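Local structure of beta-glycosidase (Bacteroides caccae, 6T2R) at residues M70-N82 / D245-W257. The protein probably acts as an endo-acting O-glycanase of glycoside hydrolase family 16, hydrolysing glycosidic bonds within mucin O-glycan chains. Residues are numbered along the deposited sequence; the frame is centred on the assembly and turned at random.
Sequences MRNGLLILKGIVN and DPADLPVEMEVDW. With SO4 (sulfate ion), chain C.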
# COMPACT_ATOMS: atom_id res chain seq x y z
N MET A 70 14.50 -10.23 -6.71
CA MET A 70 15.10 -10.23 -5.35
C MET A 70 16.58 -9.89 -5.52
O MET A 70 17.25 -10.54 -6.35
CB MET A 70 14.94 -11.57 -4.64
CG MET A 70 13.56 -12.11 -4.69
SD MET A 70 12.34 -11.02 -3.87
CE MET A 70 12.73 -11.37 -2.16
N ARG A 71 17.06 -8.85 -4.85
CA ARG A 71 18.42 -8.32 -5.02
C ARG A 71 18.92 -7.82 -3.67
O ARG A 71 18.35 -6.86 -3.12
CB ARG A 71 18.38 -7.19 -6.04
CG ARG A 71 19.73 -6.54 -6.23
CD ARG A 71 19.72 -5.73 -7.51
NE ARG A 71 19.09 -4.46 -7.29
CZ ARG A 71 18.25 -3.84 -8.11
NH1 ARG A 71 17.84 -4.37 -9.25
NH2 ARG A 71 17.79 -2.66 -7.75
N ASN A 72 19.95 -8.46 -3.13
CA ASN A 72 20.70 -7.86 -1.99
C ASN A 72 19.80 -7.91 -0.75
O ASN A 72 19.83 -6.95 -0.02
CB ASN A 72 21.10 -6.42 -2.36
CG ASN A 72 22.23 -5.84 -1.55
OD1 ASN A 72 22.84 -6.53 -0.73
ND2 ASN A 72 22.53 -4.57 -1.79
N GLY A 73 18.92 -8.92 -0.62
CA GLY A 73 17.87 -9.00 0.41
C GLY A 73 16.79 -7.92 0.29
O GLY A 73 16.08 -7.73 1.29
N LEU A 74 16.63 -7.29 -0.88
CA LEU A 74 15.54 -6.34 -1.23
C LEU A 74 14.57 -6.95 -2.24
O LEU A 74 15.01 -7.54 -3.27
CB LEU A 74 16.16 -5.09 -1.88
CG LEU A 74 17.06 -4.24 -0.99
CD1 LEU A 74 17.45 -2.99 -1.74
CD2 LEU A 74 16.38 -3.90 0.33
N LEU A 75 13.28 -6.70 -2.07
CA LEU A 75 12.29 -6.96 -3.14
C LEU A 75 12.34 -5.80 -4.16
O LEU A 75 12.41 -4.68 -3.74
CB LEU A 75 10.89 -7.10 -2.53
CG LEU A 75 9.75 -7.03 -3.56
CD1 LEU A 75 9.75 -8.30 -4.40
CD2 LEU A 75 8.40 -6.79 -2.86
N ILE A 76 12.29 -6.09 -5.46
CA ILE A 76 12.34 -5.07 -6.55
C ILE A 76 11.12 -5.27 -7.41
O ILE A 76 10.92 -6.39 -7.89
CB ILE A 76 13.60 -5.23 -7.42
CG1 ILE A 76 14.84 -5.42 -6.56
CG2 ILE A 76 13.74 -4.04 -8.37
CD1 ILE A 76 15.15 -4.24 -5.72
N LEU A 77 10.32 -4.25 -7.57
CA LEU A 77 9.13 -4.30 -8.45
C LEU A 77 9.35 -3.24 -9.50
O LEU A 77 9.79 -2.15 -9.07
CB LEU A 77 7.89 -4.01 -7.61
CG LEU A 77 7.57 -5.07 -6.56
CD1 LEU A 77 6.46 -4.58 -5.63
CD2 LEU A 77 7.16 -6.37 -7.23
N LYS A 78 9.15 -3.55 -10.79
CA LYS A 78 9.62 -2.66 -11.89
C LYS A 78 8.45 -2.30 -12.79
O LYS A 78 7.48 -3.08 -12.85
CB LYS A 78 10.73 -3.31 -12.72
CG LYS A 78 11.83 -3.95 -11.90
CD LYS A 78 12.74 -4.90 -12.68
CE LYS A 78 13.68 -5.62 -11.74
NZ LYS A 78 14.62 -6.50 -12.49
N GLY A 79 8.53 -1.12 -13.37
CA GLY A 79 7.69 -0.67 -14.49
C GLY A 79 8.54 -0.61 -15.76
O GLY A 79 9.59 0.01 -15.71
N ILE A 80 8.10 -1.25 -16.84
CA ILE A 80 8.88 -1.38 -18.11
C ILE A 80 7.95 -1.14 -19.31
O ILE A 80 6.72 -1.31 -19.22
CB ILE A 80 9.53 -2.76 -18.19
CG1 ILE A 80 8.48 -3.86 -18.34
CG2 ILE A 80 10.45 -2.99 -16.99
CD1 ILE A 80 9.02 -5.26 -18.27
N VAL A 81 8.55 -0.77 -20.43
CA VAL A 81 7.87 -0.73 -21.74
C VAL A 81 7.57 -2.17 -22.13
O VAL A 81 8.48 -2.98 -22.05
CB VAL A 81 8.75 -0.08 -22.81
CG1 VAL A 81 7.94 0.06 -24.09
CG2 VAL A 81 9.34 1.25 -22.36
N ASN A 82 6.33 -2.45 -22.53
CA ASN A 82 5.90 -3.78 -23.03
C ASN A 82 6.29 -3.91 -24.51
O ASN A 82 5.98 -3.00 -25.26
CB ASN A 82 4.39 -3.91 -22.92
CG ASN A 82 3.88 -5.26 -23.33
OD1 ASN A 82 4.67 -6.16 -23.60
ND2 ASN A 82 2.58 -5.41 -23.37
N ASP A 245 6.54 8.98 -19.60
CA ASP A 245 7.72 9.22 -20.48
C ASP A 245 8.58 7.96 -20.54
O ASP A 245 9.34 7.68 -19.61
CB ASP A 245 8.53 10.42 -20.01
CG ASP A 245 9.68 10.73 -20.94
OD1 ASP A 245 9.87 9.99 -21.95
OD2 ASP A 245 10.40 11.66 -20.63
N PRO A 246 8.52 7.19 -21.64
CA PRO A 246 9.17 5.89 -21.70
C PRO A 246 10.67 6.07 -21.50
O PRO A 246 11.29 5.15 -21.05
CB PRO A 246 8.84 5.36 -23.10
CG PRO A 246 8.53 6.58 -23.91
CD PRO A 246 7.91 7.56 -22.93
N ALA A 247 11.20 7.26 -21.76
CA ALA A 247 12.64 7.58 -21.56
C ALA A 247 13.04 7.39 -20.09
O ALA A 247 14.24 7.29 -19.84
CB ALA A 247 12.95 9.00 -21.99
N ASP A 248 12.08 7.44 -19.17
CA ASP A 248 12.31 7.31 -17.70
C ASP A 248 12.18 5.84 -17.28
O ASP A 248 12.26 5.58 -16.04
CB ASP A 248 11.31 8.15 -16.91
CG ASP A 248 11.65 9.62 -16.86
OD1 ASP A 248 12.79 10.02 -17.26
OD2 ASP A 248 10.80 10.36 -16.40
N LEU A 249 11.98 4.93 -18.24
CA LEU A 249 11.88 3.48 -17.94
C LEU A 249 13.14 2.76 -18.40
O LEU A 249 13.85 3.23 -19.28
CB LEU A 249 10.64 2.92 -18.63
CG LEU A 249 9.34 3.68 -18.34
CD1 LEU A 249 8.16 2.94 -18.93
CD2 LEU A 249 9.13 3.88 -16.85
N PRO A 250 13.46 1.59 -17.80
CA PRO A 250 12.63 1.00 -16.74
C PRO A 250 12.79 1.75 -15.40
O PRO A 250 13.71 2.53 -15.23
CB PRO A 250 13.17 -0.43 -16.65
CG PRO A 250 14.63 -0.28 -16.98
CD PRO A 250 14.64 0.76 -18.08
N VAL A 251 11.83 1.55 -14.50
CA VAL A 251 11.83 2.19 -13.16
C VAL A 251 11.57 1.10 -12.12
O VAL A 251 10.85 0.11 -12.44
CB VAL A 251 10.83 3.34 -13.11
CG1 VAL A 251 9.39 2.85 -13.10
CG2 VAL A 251 11.12 4.26 -11.94
N GLU A 252 12.19 1.25 -10.95
CA GLU A 252 12.01 0.30 -9.82
C GLU A 252 11.54 1.01 -8.56
O GLU A 252 11.71 2.23 -8.43
CB GLU A 252 13.31 -0.38 -9.38
CG GLU A 252 14.34 -0.50 -10.44
CD GLU A 252 15.51 -1.30 -9.93
OE1 GLU A 252 15.90 -2.24 -10.61
OE2 GLU A 252 15.95 -1.04 -8.81
N MET A 253 10.92 0.23 -7.68
CA MET A 253 10.77 0.54 -6.24
C MET A 253 11.45 -0.63 -5.55
O MET A 253 11.35 -1.75 -6.08
CB MET A 253 9.32 0.66 -5.77
CG MET A 253 8.46 -0.54 -6.12
SD MET A 253 6.71 -0.37 -5.60
CE MET A 253 6.95 0.53 -4.06
N GLU A 254 12.18 -0.34 -4.49
CA GLU A 254 12.92 -1.35 -3.69
C GLU A 254 12.27 -1.41 -2.32
O GLU A 254 12.09 -0.34 -1.69
CB GLU A 254 14.39 -0.95 -3.54
CG GLU A 254 14.95 -0.31 -4.78
CD GLU A 254 16.34 0.25 -4.60
OE1 GLU A 254 17.24 -0.55 -4.27
OE2 GLU A 254 16.51 1.49 -4.82
N VAL A 255 11.97 -2.61 -1.88
CA VAL A 255 11.33 -2.83 -0.57
C VAL A 255 12.27 -3.65 0.31
O VAL A 255 12.53 -4.84 0.01
CB VAL A 255 9.96 -3.48 -0.75
CG1 VAL A 255 9.18 -3.48 0.55
CG2 VAL A 255 9.18 -2.80 -1.86
N ASP A 256 12.70 -3.01 1.39
CA ASP A 256 13.56 -3.59 2.44
C ASP A 256 12.74 -4.55 3.30
O ASP A 256 13.23 -5.69 3.53
CB ASP A 256 14.19 -2.46 3.24
CG ASP A 256 15.33 -2.87 4.15
OD1 ASP A 256 15.78 -4.03 4.05
OD2 ASP A 256 15.73 -2.03 4.96
N TRP A 257 11.57 -4.12 3.80
CA TRP A 257 10.75 -4.97 4.72
C TRP A 257 9.33 -4.46 4.90
O TRP A 257 9.03 -3.28 4.61
CB TRP A 257 11.41 -5.19 6.11
CG TRP A 257 11.93 -3.96 6.82
CD1 TRP A 257 13.25 -3.63 6.99
CD2 TRP A 257 11.19 -2.93 7.51
NE1 TRP A 257 13.37 -2.46 7.68
CE2 TRP A 257 12.13 -2.01 8.03
CE3 TRP A 257 9.83 -2.66 7.71
CZ2 TRP A 257 11.76 -0.86 8.73
CZ3 TRP A 257 9.46 -1.51 8.38
CH2 TRP A 257 10.41 -0.65 8.92
S SO4 C . -0.14 -7.84 -22.05
O1 SO4 C . 0.65 -8.01 -20.87
O2 SO4 C . 0.70 -7.81 -23.25
O3 SO4 C . -1.05 -8.96 -22.14
O4 SO4 C . -0.88 -6.60 -21.97
O HOH W 1 19.10 -2.24 -5.55
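R71 NH2 is gripped twice: it donates to E252 OE2 at 2.7 Å and to water 1, which in turn donates a hydrogen bond to E254 OE1 (2.8 Å). NH1 of R71 reaches the other carboxylate oxygen, E252 OE1, at 3.2 Å, making an end-on bidentate salt bridge. Both E252 oxygens use their syn lone pairs, and guanidinium and carboxylate lie only 13° from coplanar. The arginine leaves with CG anti to its N, then bends at chi3 (81°), placing CD1 of I76 against one guanidinium face, toward its rim. I76 also sets CG2 against the E252 carboxylate, 3.6 Å from CD, while its CD1 lies alongside CB and CG of E254. L74 lies further along, its CD1 3.5 Å from the carboxylate oxygen E254 OE1 and its CD2 against CA of D256.

Beneath the side chains, strands 74-81 and 251-257 run antiparallel. L75-V255, L77-M253 and G79-V251 are the hydrogen-bonded pairs, each closed by two backbone bonds. On the face opposite the salt bridge L75 and V255 point the same way, CB to CB at 4.1 Å, and L77 CB meets M253 CG at 3.8 Å; V255 and M253 continue onto V112 and L116 of strand 108-116. Such antiparallel pairing builds the beta-jelly roll of family 16. Beyond the paired region, I80 CG2 touches CB of P250, which follows a cis peptide bond.

E69 also bridges to R71 NH1, and R115 and H117 hold E254 OE2. Shared between E252, E69 and the water link to E254, the R71 cation is probably well compensated and its guanidinium restrained from turning.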